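Local structure of zinc chaperone AztD (Citrobacter koseri, 6CMK) at residues P307-F312 / D376-K381; A313-E318 / N323-L328; P353-A356 / K361-V364. The protein acts as a periplasmic zinc chaperone that binds zinc ions and hands one of them directly to the solute-binding protein AztC of the AztABCD zinc transport system. One frame throughout, in Å; residues are numbered along the deposited sequence. Where two conformers were deposited one is given.

Interaction 1 (P307-F312 / D376-K381)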
loop_
_atom_site.group_PDB
_atom_site.type_symbol
_atom_site.label_atom_id
_atom_site.label_comp_id
_atom_site.label_asym_id
_atom_site.label_seq_id
_atom_site.Cartn_x
_atom_site.Cartn_y
_atom_site.Cartn_z
ATOM N N PRO B 307 -0.244 3.627 -12.887
ATOM C CA PRO B 307 -0.164 3.343 -11.447
ATOM C C PRO B 307 1.247 3.127 -10.952
ATOM O O PRO B 307 1.493 3.276 -9.748
ATOM C CB PRO B 307 -0.996 2.063 -11.302
ATOM C CG PRO B 307 -0.894 1.393 -12.632
ATOM C CD PRO B 307 -0.780 2.487 -13.652
ATOM N N VAL B 308 2.172 2.784 -11.841
ATOM C CA VAL B 308 3.555 2.494 -11.478
ATOM C C VAL B 308 4.419 3.749 -11.539
ATOM O O VAL B 308 5.208 4.018 -10.628
ATOM C CB VAL B 308 4.100 1.380 -12.402
ATOM C CG1 VAL B 308 5.574 1.105 -12.109
ATOM C CG2 VAL B 308 3.294 0.106 -12.248
ATOM N N ARG B 309 4.308 4.522 -12.624
ATOM C CA ARG B 309 5.025 5.787 -12.778
ATOM C C ARG B 309 4.030 6.908 -12.483
ATOM O O ARG B 309 3.323 7.398 -13.361
ATOM C CB ARG B 309 5.640 5.899 -14.169
ATOM C CG ARG B 309 6.702 4.842 -14.449
ATOM C CD ARG B 309 6.698 4.407 -15.910
ATOM N NE ARG B 309 5.537 3.550 -16.145
ATOM C CZ ARG B 309 5.521 2.234 -15.947
ATOM N NH1 ARG B 309 6.627 1.587 -15.560
ATOM N NH2 ARG B 309 4.404 1.558 -16.161
ATOM N N ALA B 310 4.001 7.334 -11.224
ATOM C CA ALA B 310 2.960 8.239 -10.754
ATOM C C ALA B 310 2.955 9.594 -11.448
ATOM O O ALA B 310 1.938 10.287 -11.394
ATOM C CB ALA B 310 3.106 8.469 -9.247
ATOM N N LYS B 311 4.059 10.016 -12.059
ATOM C CA LYS B 311 4.054 11.324 -12.692
ATOM C C LYS B 311 3.328 11.340 -14.035
ATOM O O LYS B 311 3.199 12.415 -14.623
ATOM C CB LYS B 311 5.486 11.824 -12.886
ATOM C CG LYS B 311 6.332 10.994 -13.826
ATOM C CD LYS B 311 7.571 11.745 -14.291
ATOM C CE LYS B 311 8.433 12.236 -13.140
ATOM N NZ LYS B 311 8.901 13.626 -13.373
ATOM N N PHE B 312 2.850 10.200 -14.527
ATOM C CA PHE B 312 2.327 10.110 -15.885
ATOM C C PHE B 312 0.892 9.599 -15.909
ATOM O O PHE B 312 0.470 8.813 -15.054
ATOM C CB PHE B 312 3.202 9.198 -16.745
ATOM C CG PHE B 312 4.550 9.785 -17.052
ATOM C CD1 PHE B 312 4.651 10.954 -17.779
ATOM C CD2 PHE B 312 5.711 9.177 -16.607
ATOM C CE1 PHE B 312 5.879 11.512 -18.061
ATOM C CE2 PHE B 312 6.948 9.729 -16.886
ATOM C CZ PHE B 312 7.031 10.898 -17.615
ATOM N N ASP B 376 6.280 -0.224 -24.664
ATOM C CA ASP B 376 7.144 -0.004 -23.515
ATOM C C ASP B 376 6.826 1.362 -22.920
ATOM O O ASP B 376 6.782 2.367 -23.637
ATOM C CB ASP B 376 8.611 -0.088 -23.934
ATOM C CG ASP B 376 9.559 0.187 -22.778
ATOM O OD1 ASP B 376 9.757 -0.721 -21.946
ATOM O OD2 ASP B 376 10.092 1.311 -22.696
ATOM N N ALA B 377 6.600 1.411 -21.607
ATOM C CA ALA B 377 6.068 2.639 -21.024
ATOM C C ALA B 377 7.070 3.783 -21.073
ATOM O O ALA B 377 6.678 4.938 -21.274
ATOM C CB ALA B 377 5.628 2.404 -19.581
ATOM N N THR B 378 8.352 3.496 -20.890
ATOM C CA THR B 378 9.326 4.574 -20.782
ATOM C C THR B 378 9.809 5.045 -22.145
ATOM O O THR B 378 9.928 6.255 -22.368
ATOM C CB THR B 378 10.501 4.132 -19.903
ATOM O OG1 THR B 378 11.105 2.956 -20.450
ATOM C CG2 THR B 378 10.016 3.846 -18.480
ATOM N N SER B 379 10.049 4.119 -23.077
ATOM C CA SER B 379 10.412 4.500 -24.439
ATOM C C SER B 379 9.198 4.937 -25.246
ATOM O O SER B 379 9.339 5.665 -26.236
ATOM C CB SER B 379 11.108 3.341 -25.154
ATOM O OG SER B 379 10.173 2.376 -25.602
ATOM N N PHE B 380 8.008 4.493 -24.853
ATOM C CA PHE B 380 6.775 4.903 -25.511
ATOM C C PHE B 380 6.764 4.447 -26.966
ATOM O O PHE B 380 6.319 5.173 -27.863
ATOM C CB PHE B 380 6.573 6.414 -25.401
ATOM C CG PHE B 380 5.140 6.819 -25.218
ATOM C CD1 PHE B 380 4.439 6.434 -24.088
ATOM C CD2 PHE B 380 4.499 7.610 -26.157
ATOM C CE1 PHE B 380 3.126 6.816 -23.909
ATOM C CE2 PHE B 380 3.184 7.997 -25.976
ATOM C CZ PHE B 380 2.498 7.599 -24.854
ATOM N N LYS B 381 7.255 3.228 -27.196
ATOM C CA LYS B 381 7.277 2.615 -28.512
ATOM C C LYS B 381 6.701 1.208 -28.444
ATOM O O LYS B 381 6.842 0.503 -27.441
ATOM C CB LYS B 381 8.696 2.568 -29.070
ATOM C CG LYS B 381 9.397 3.902 -28.981
ATOM C CD LYS B 381 10.688 3.936 -29.770
ATOM C CE LYS B 381 11.388 5.278 -29.607
ATOM N NZ LYS B 381 10.425 6.419 -29.550
#

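Interaction 2 (A313-E318 / N323-L328)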
loop_
_atom_site.group_PDB
_atom_site.type_symbol
_atom_site.label_atom_id
_atom_site.label_comp_id
_atom_site.label_asym_id
_atom_site.label_seq_id
_atom_site.Cartn_x
_atom_site.Cartn_y
_atom_site.Cartn_z
ATOM N N ALA B 313 0.151 10.061 -16.920
ATOM C CA ALA B 313 -1.122 9.479 -17.322
ATOM C C ALA B 313 -1.121 9.398 -18.843
ATOM O O ALA B 313 -0.235 9.930 -19.506
ATOM C CB ALA B 313 -2.320 10.296 -16.833
ATOM N N TYR B 314 -2.111 8.717 -19.399
ATOM C CA TYR B 314 -2.185 8.544 -20.847
ATOM C C TYR B 314 -3.575 8.881 -21.361
ATOM O O TYR B 314 -4.574 8.538 -20.739
ATOM C CB TYR B 314 -1.827 7.107 -21.255
ATOM C CG TYR B 314 -0.528 6.701 -20.644
ATOM C CD1 TYR B 314 0.657 7.291 -21.055
ATOM C CD2 TYR B 314 -0.489 5.792 -19.607
ATOM C CE1 TYR B 314 1.845 6.958 -20.454
ATOM C CE2 TYR B 314 0.689 5.454 -19.004
ATOM C CZ TYR B 314 1.851 6.031 -19.435
ATOM O OH TYR B 314 3.033 5.694 -18.817
ATOM N N VAL B 315 -3.620 9.566 -22.502
ATOM C CA VAL B 315 -4.869 9.860 -23.199
ATOM C C VAL B 315 -4.761 9.305 -24.608
ATOM O O VAL B 315 -3.746 9.509 -25.285
ATOM C CB VAL B 315 -5.170 11.368 -23.251
ATOM C CG1 VAL B 315 -6.612 11.597 -23.708
ATOM C CG2 VAL B 315 -4.911 12.032 -21.923
ATOM N N PHE B 316 -5.799 8.606 -25.046
ATOM C CA PHE B 316 -5.894 8.158 -26.428
ATOM C C PHE B 316 -6.866 9.069 -27.163
ATOM O O PHE B 316 -7.941 9.382 -26.647
ATOM C CB PHE B 316 -6.371 6.706 -26.513
ATOM C CG PHE B 316 -6.152 6.077 -27.862
ATOM C CD1 PHE B 316 -7.124 6.140 -28.837
ATOM C CD2 PHE B 316 -4.961 5.438 -28.149
ATOM C CE1 PHE B 316 -6.916 5.571 -30.080
ATOM C CE2 PHE B 316 -4.746 4.867 -29.385
ATOM C CZ PHE B 316 -5.726 4.936 -30.353
ATOM N N THR B 317 -6.485 9.501 -28.364
ATOM C CA THR B 317 -7.278 10.454 -29.126
ATOM C C THR B 317 -7.748 9.815 -30.428
ATOM O O THR B 317 -7.221 8.791 -30.872
ATOM C CB THR B 317 -6.483 11.748 -29.406
ATOM O OG1 THR B 317 -5.140 11.434 -29.808
ATOM C CG2 THR B 317 -6.439 12.641 -28.166
ATOM N N GLU B 318 -8.766 10.436 -31.029
ATOM C CA GLU B 318 -9.459 9.845 -32.168
ATOM C C GLU B 318 -8.554 9.695 -33.384
ATOM O O GLU B 318 -8.856 8.883 -34.263
ATOM C CB GLU B 318 -10.682 10.690 -32.521
ATOM C CG GLU B 318 -10.333 12.090 -32.997
ATOM C CD GLU B 318 -11.552 12.923 -33.322
ATOM O OE1 GLU B 318 -11.489 14.160 -33.145
ATOM O OE2 GLU B 318 -12.572 12.341 -33.754
ATOM N N ASN B 323 -1.144 9.527 -26.157
ATOM C CA ASN B 323 -0.457 10.734 -25.711
ATOM C C ASN B 323 -0.057 10.589 -24.250
ATOM O O ASN B 323 -0.881 10.232 -23.406
ATOM C CB ASN B 323 -1.329 11.979 -25.892
ATOM C CG ASN B 323 -1.885 12.107 -27.288
ATOM O OD1 ASN B 323 -1.310 12.794 -28.126
ATOM N ND2 ASN B 323 -3.023 11.461 -27.545
ATOM N N GLN B 324 1.208 10.860 -23.968
ATOM C CA GLN B 324 1.746 10.814 -22.616
ATOM C C GLN B 324 1.503 12.156 -21.935
ATOM O O GLN B 324 1.905 13.204 -22.455
ATOM C CB GLN B 324 3.238 10.492 -22.675
ATOM C CG GLN B 324 3.910 10.367 -21.327
ATOM C CD GLN B 324 5.414 10.223 -21.465
ATOM O OE1 GLN B 324 6.089 11.101 -22.006
ATOM N NE2 GLN B 324 5.941 9.106 -20.992
ATOM N N ILE B 325 0.836 12.131 -20.784
ATOM C CA ILE B 325 0.602 13.327 -19.983
ATOM C C ILE B 325 1.618 13.367 -18.854
ATOM O O ILE B 325 1.634 12.480 -17.992
ATOM C CB ILE B 325 -0.817 13.356 -19.399
ATOM C CG1 ILE B 325 -1.862 13.201 -20.499
ATOM C CG2 ILE B 325 -1.021 14.643 -18.606
ATOM C CD1 ILE B 325 -1.756 14.239 -21.593
ATOM N N ASP B 326 2.424 14.426 -18.831
ATOM C CA ASP B 326 3.293 14.733 -17.693
ATOM C C ASP B 326 2.464 15.573 -16.734
ATOM O O ASP B 326 2.229 16.762 -16.971
ATOM C CB ASP B 326 4.551 15.457 -18.154
ATOM C CG ASP B 326 5.500 15.775 -17.013
ATOM O OD1 ASP B 326 5.051 15.888 -15.851
ATOM O OD2 ASP B 326 6.710 15.913 -17.286
ATOM N N VAL B 327 2.000 14.939 -15.659
ATOM C CA VAL B 327 1.010 15.553 -14.781
ATOM C C VAL B 327 1.604 16.738 -14.029
ATOM O O VAL B 327 0.936 17.757 -13.823
ATOM C CB VAL B 327 0.436 14.490 -13.825
ATOM C CG1 VAL B 327 -0.549 15.100 -12.857
ATOM C CG2 VAL B 327 -0.248 13.392 -14.631
ATOM N N LEU B 328 2.861 16.632 -13.607
ATOM C CA LEU B 328 3.474 17.733 -12.868
ATOM C C LEU B 328 3.791 18.922 -13.766
ATOM O O LEU B 328 3.681 20.071 -13.325
ATOM C CB LEU B 328 4.723 17.229 -12.145
ATOM C CG LEU B 328 4.312 16.199 -11.079
ATOM C CD1 LEU B 328 5.497 15.442 -10.504
ATOM C CD2 LEU B 328 3.528 16.872 -9.954
HETATM O O HOH W 1 5.284 6.728 -19.714
HETATM O O HOH W 2 -2.615 13.527 -30.924
#

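Interaction 3 (P353-A356 / K361-V364)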
loop_
_atom_site.group_PDB
_atom_site.type_symbol
_atom_site.label_atom_id
_atom_site.label_comp_id
_atom_site.label_asym_id
_atom_site.label_seq_id
_atom_site.Cartn_x
_atom_site.Cartn_y
_atom_site.Cartn_z
ATOM N N PRO B 353 -10.579 2.125 -29.101
ATOM C CA PRO B 353 -9.502 1.689 -28.204
ATOM C C PRO B 353 -9.704 2.073 -26.743
ATOM O O PRO B 353 -10.302 3.100 -26.414
ATOM C CB PRO B 353 -8.277 2.388 -28.795
ATOM C CG PRO B 353 -8.584 2.419 -30.259
ATOM C CD PRO B 353 -10.044 2.764 -30.317
ATOM N N ARG B 354 -9.163 1.222 -25.865
ATOM C CA ARG B 354 -9.083 1.458 -24.429
ATOM C C ARG B 354 -7.663 1.137 -23.977
ATOM O O ARG B 354 -7.011 0.248 -24.538
ATOM C CB ARG B 354 -10.107 0.596 -23.658
ATOM C CG ARG B 354 -11.579 0.894 -24.020
ATOM C CD ARG B 354 -11.926 2.279 -23.507
ATOM N NE ARG B 354 -13.326 2.662 -23.672
ATOM C CZ ARG B 354 -13.806 3.412 -24.655
ATOM N NH1 ARG B 354 -13.012 3.862 -25.616
ATOM N NH2 ARG B 354 -15.100 3.713 -24.673
ATOM N N ILE B 355 -7.186 1.886 -22.970
ATOM C CA ILE B 355 -5.822 1.794 -22.448
ATOM C C ILE B 355 -5.823 1.052 -21.116
ATOM O O ILE B 355 -6.684 1.290 -20.260
ATOM C CB ILE B 355 -5.197 3.190 -22.231
ATOM C CG1 ILE B 355 -5.478 4.182 -23.366
ATOM C CG2 ILE B 355 -3.704 3.054 -22.003
ATOM C CD1 ILE B 355 -5.246 5.639 -22.917
ATOM N N ALA B 356 -4.826 0.190 -20.915
ATOM C CA ALA B 356 -4.474 -0.313 -19.587
ATOM C C ALA B 356 -2.963 -0.260 -19.403
ATOM O O ALA B 356 -2.203 -0.175 -20.365
ATOM C CB ALA B 356 -4.961 -1.752 -19.358
ATOM N N LYS B 361 4.631 -1.774 -19.141
ATOM C CA LYS B 361 4.028 -1.828 -20.460
ATOM C C LYS B 361 2.674 -1.134 -20.454
ATOM O O LYS B 361 1.950 -1.122 -19.447
ATOM C CB LYS B 361 3.853 -3.276 -20.933
ATOM C CG LYS B 361 5.156 -3.979 -21.221
ATOM C CD LYS B 361 4.933 -5.457 -21.455
ATOM C CE LYS B 361 6.146 -6.111 -22.094
ATOM N NZ LYS B 361 5.844 -7.486 -22.578
ATOM N N ILE B 362 2.340 -0.574 -21.609
ATOM C CA ILE B 362 1.049 0.040 -21.875
ATOM C C ILE B 362 0.337 -0.797 -22.926
ATOM O O ILE B 362 0.957 -1.252 -23.897
ATOM C CB ILE B 362 1.203 1.495 -22.355
ATOM C CG1 ILE B 362 2.001 2.320 -21.336
ATOM C CG2 ILE B 362 -0.175 2.119 -22.566
ATOM C CD1 ILE B 362 2.463 3.653 -21.894
ATOM N N TYR B 363 -0.960 -1.004 -22.726
ATOM C CA TYR B 363 -1.772 -1.880 -23.564
ATOM C C TYR B 363 -2.929 -1.082 -24.142
ATOM O O TYR B 363 -3.653 -0.409 -23.404
ATOM C CB TYR B 363 -2.307 -3.077 -22.768
ATOM C CG TYR B 363 -1.216 -3.913 -22.177
ATOM C CD1 TYR B 363 -0.565 -3.507 -21.018
ATOM C CD2 TYR B 363 -0.794 -5.081 -22.798
ATOM C CE1 TYR B 363 0.464 -4.246 -20.488
ATOM C CE2 TYR B 363 0.238 -5.835 -22.261
ATOM C CZ TYR B 363 0.851 -5.405 -21.100
ATOM O OH TYR B 363 1.887 -6.141 -20.551
ATOM N N VAL B 364 -3.104 -1.163 -25.458
ATOM C CA VAL B 364 -4.148 -0.422 -26.152
ATOM C C VAL B 364 -4.939 -1.415 -26.983
ATOM O O VAL B 364 -4.379 -2.061 -27.877
ATOM C CB VAL B 364 -3.572 0.693 -27.048
ATOM C CG1 VAL B 364 -4.704 1.409 -27.782
ATOM C CG2 VAL B 364 -2.759 1.683 -26.226
#

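Interaction 1 (P307-F312 / D376-K381)
Arg309 reaches from its loop to Ala377 in the turn that joins strands 371-376 and 381-387. Its CB points toward that turn, and with chi1 at -64° CG stands beside the backbone N, opposite the carbonyl carbon. CD then passes the Thr378 methyl, CD to CG2 being 4.2 Å, a loose apolar touch. The chain bends at chi2 and again at chi3, which brings NE to 3.6 Å from Ala377 CB. The methyl lies 3.5 Å above the guanidinium plane, offset toward its rim; Val308 CB takes a similar place on the opposite face. The planar head is thus sandwiched between two aliphatic groups, and its N-H bonds are left to others. NE forms a salt bridge with Asp306, NH2 reaches the carbonyl of Asp359, and NH1 meets Asn360 OD1. Alanine suits its position, since its single methyl can approach the guanidinium face and asks for no hydrogen bond of its own.

The turn that carries Ala377 is shaped by its own bonds. Asp376 OD2 accepts a nearly straight bond of 2.8 Å from Ser379 N, an Asx motif, while Phe380 N returns to Asp376 O at 2.7 Å.

No hydrogen bond passes between 307-312 and 376-381. The contact therefore rests on van der Waals packing against a charged group paired with Asp306 and held at its rim by further bonds, which probably keeps the cost of partly burying the charge low.

Interaction 2 (A313-E318 / N323-L328)
Val315 and Asn323 face each other as a hydrogen-bonded antiparallel pair, and Asn323 adds side-chain bonds to those of its backbone. Val315 N donates to Asn323 O (3.0 Å), while Val315 O takes two donors: Asn323 N at 2.7 Å, nearly in line with the carbonyl, and Asn323 ND2 at 3.1 Å, from well above the carbonyl plane. The second ND2 hydrogen goes to Thr317 OG1, also 3.1 Å from ND2, and both acceptors lie close to the amide plane. Asparagine suits this place because one flat NH2 can bridge a carbonyl and a hydroxyl two residues apart. Its OD1 is met by Ser335 OG and by a water that also donates weakly to Thr317 OG1, a hydroxyl already bonded to Asp319.

At the next hydrogen-bonded pair, Ala313 and Ile325 exchange N-H and C=O, with Ile325 N to Ala313 O the shorter at 2.8 Å. On this face Ala313 CB lies 4.3 Å from Ile325 CB. On the other, Tyr314 and Gln324 run side by side, and a water links them, donating to Tyr314 OH (2.6 Å) and accepting from Gln324 NE2. Tyr314 OH also bonds Asp306, and Gln324 OE1 has Ser333 OG and Gln334 NE2.

Such a ladder, its buried polar groups supplied with partners, joins the two middle strands of a four-stranded antiparallel blade of the beta propeller.

Interaction 3 (P353-A356 / K361-V364)
Ile355 and Ile362 lie side by side and point the same way, their CG2 methyls meeting at 3.7 Å. The two are not direct partners across the strands: Ile355 is opposite Val364, in a non-hydrogen-bonded pair, and Ile362 touches it on the diagonal. In Ile362, CG1 stands opposite the carbonyl carbon (chi1 -56°), which sets CG2 anti to the backbone N and turns it toward the neighbouring strand. Next to Ile355, the valine methyl CG1 rests against the ring of Pro353, with Val364 CG1 3.8 Å from Pro353 CB. Branched aliphatic residues suit this face: they favour an extended backbone and present methyls to the rings of Tyr314 and Phe316 of strand 312-317.

Ala356 and Tyr363 look to the other face. They form the hydrogen-bonded pair, Ala356 N to Tyr363 O and Tyr363 N to Ala356 O both being 2.8 Å, and CA-H...O contacts line the same ladder, as at Ile355 CA to Tyr363 O (3.2 Å). The hairpin they close comprises the first two strands of a four-stranded blade; in a beta propeller the first strand, here 355-358, normally runs nearest the central axis and the later ones step outward.

Alanine's lone methyl does not compete with the tyrosine, whose side chain heads away from strand 355-358. The ring begins with its edge near Ala356 O, which lies close to the ring plane and 3.8 Å from Tyr363 CD1. Arg354 points away from strand 361-366 and folds back, so that NH1 bonds Pro353 O at 2.9 Å, from above the carbonyl plane; its chain packs on Phe393, Asn394 and Ile395 of strand 392-403. At the far end of the tyrosine, the hydroxyl is hydrogen-bonded to Ala53 O, beyond strand 47-52 of the adjoining blade.

How the interactions relate
Interactions 2 and 3 are buried hairpins, each within one of two adjacent blades, whereas interaction 1 is a partly buried bridge between loops of those same blades, and its long chain loop encloses both hairpins. Chemistry follows place: the hairpins depend on backbone ladders, the first richer in hydrogen bonds from side-chain amides and in waters, the second with mainly apolar contacts between its side chains, while the loop contact sets a charged group against a methyl. The three also meet directly. Ile362 CD1 lies 3.5 Å from Tyr314 CZ and 3.8 Å from Ala377 CA, and Phe316 packs on Pro353, giving a continuous interface between blades. Lys311 O probably bonds Val327 N, tying interaction 1 to interaction 2.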